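Local coordinates for restriction endonuclease EcoP15I, restriction subunit (PDB 4ZCF) that cleaves DNA 25-27 base pairs downstream of one of two inversely oriented CAGCAG sites, as the ATP-dependent motor and endonuclease subunit working with its modification subunit, at the interface of chains B and A. Residues are numbered along the deposited sequence; one frame, centred on the assembly and turned at random. Chains: chain A, Restriction endonuclease EcoP15I, restriction subunit; chain B, Restriction endonuclease EcoP15I, modification subunit.

The interface of chains B and A. Residues chain B 53, 55-56; chain A 201-203, 207.
Both sides of this patch are loop: B:Ser55 and B:Tyr56 run extended, A:Thr202 and A:Gly203 are also extended, and A:Asn207 has positive phi and psi, in the left-handed helical region. A backbone-to-backbone hydrogen bond joins the two loops. The amide N of B:Tyr56 donates to the carbonyl O of A:Asp201 at 2.7 Å. The N-H points well at the oxygen, 162° at the hydrogen, but it comes from above the carbonyl plane and not along a lone pair.

The side chain of A:Asn207 grips the other end of the chain B segment with both branches of its carboxamide. Its CG lies anti to the backbone N (chi1 -168°), which extends the amide towards chain B. The amide nitrogen ND2 gives a hydrogen bond of 2.7 Å to the backbone O of B:Lys53. That oxygen lies close to the amide plane, and ND2 lies in the plane of the carbonyl; the bond is bent, 122° at the hydrogen. The amide oxygen OD1 accepts from the hydroxyl OG of B:Ser55 at 2.6 Å. Here the donor sits above the carbonyl plane. OG is turned between its own backbone N and carbonyl carbon, which brings it to OD1. The two bonds together should fix the rotation of the amide.

Apolar contact is slight. CB of B:Tyr56 rests 3.8 Å from CB of A:Asp201, beside the backbone-to-backbone hydrogen bond. The contact of B:Tyr56 is made by its backbone and CB. A:Thr202 adds a little buried surface beside B:Tyr56. The side chain of B:Lys53 is incomplete in the model; the contact seen here is made by its backbone carbonyl.

This is a small, polar part of the Res-Mod interface of the heterotrimer. The chain B segment leads into strand 57-60. The chain A loop precedes helix 212-217, within the helicase-like domain.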
# COMPACT_ATOMS: atom_id res chain seq x y z
N LYS B 53 12.64 -11.97 21.19
CA LYS B 53 12.26 -12.92 20.13
C LYS B 53 12.49 -12.33 18.73
O LYS B 53 12.00 -11.25 18.43
CB LYS B 53 10.82 -13.39 20.31
N SER B 55 12.17 -11.59 14.87
CA SER B 55 11.06 -11.46 13.93
C SER B 55 11.40 -10.50 12.79
O SER B 55 12.37 -9.74 12.91
CB SER B 55 9.78 -11.03 14.64
OG SER B 55 9.82 -9.69 15.08
N TYR B 56 10.63 -10.54 11.68
CA TYR B 56 10.88 -9.68 10.53
C TYR B 56 10.39 -8.29 10.85
O TYR B 56 9.18 -8.12 10.96
CB TYR B 56 10.24 -10.24 9.23
CG TYR B 56 10.48 -9.33 8.05
CD1 TYR B 56 11.76 -9.18 7.50
CD2 TYR B 56 9.45 -8.53 7.54
CE1 TYR B 56 12.00 -8.26 6.47
CE2 TYR B 56 9.68 -7.61 6.52
CZ TYR B 56 10.96 -7.47 5.99
OH TYR B 56 11.15 -6.57 4.96
N ASP A 201 6.65 -14.70 9.88
CA ASP A 201 8.00 -14.23 10.22
C ASP A 201 7.91 -13.05 11.15
O ASP A 201 8.91 -12.68 11.79
CB ASP A 201 8.68 -13.69 8.96
CG ASP A 201 9.23 -14.65 7.94
OD1 ASP A 201 9.04 -15.90 8.10
OD2 ASP A 201 9.84 -14.16 6.95
N THR A 202 6.72 -12.39 11.12
CA THR A 202 6.27 -11.18 11.80
C THR A 202 5.63 -11.49 13.15
O THR A 202 4.84 -12.42 13.27
CB THR A 202 5.25 -10.50 10.85
OG1 THR A 202 5.85 -10.31 9.56
CG2 THR A 202 4.72 -9.18 11.38
N GLY A 203 5.93 -10.66 14.13
CA GLY A 203 5.34 -10.75 15.46
C GLY A 203 4.46 -9.55 15.75
O GLY A 203 4.81 -8.42 15.38
N ASN A 207 5.67 -7.94 20.01
CA ASN A 207 6.41 -8.97 19.26
C ASN A 207 6.30 -10.38 19.87
O ASN A 207 7.31 -11.07 20.03
CB ASN A 207 7.86 -8.53 19.08
CG ASN A 207 8.64 -9.36 18.09
OD1 ASN A 207 8.11 -9.81 17.07
ND2 ASN A 207 9.89 -9.60 18.39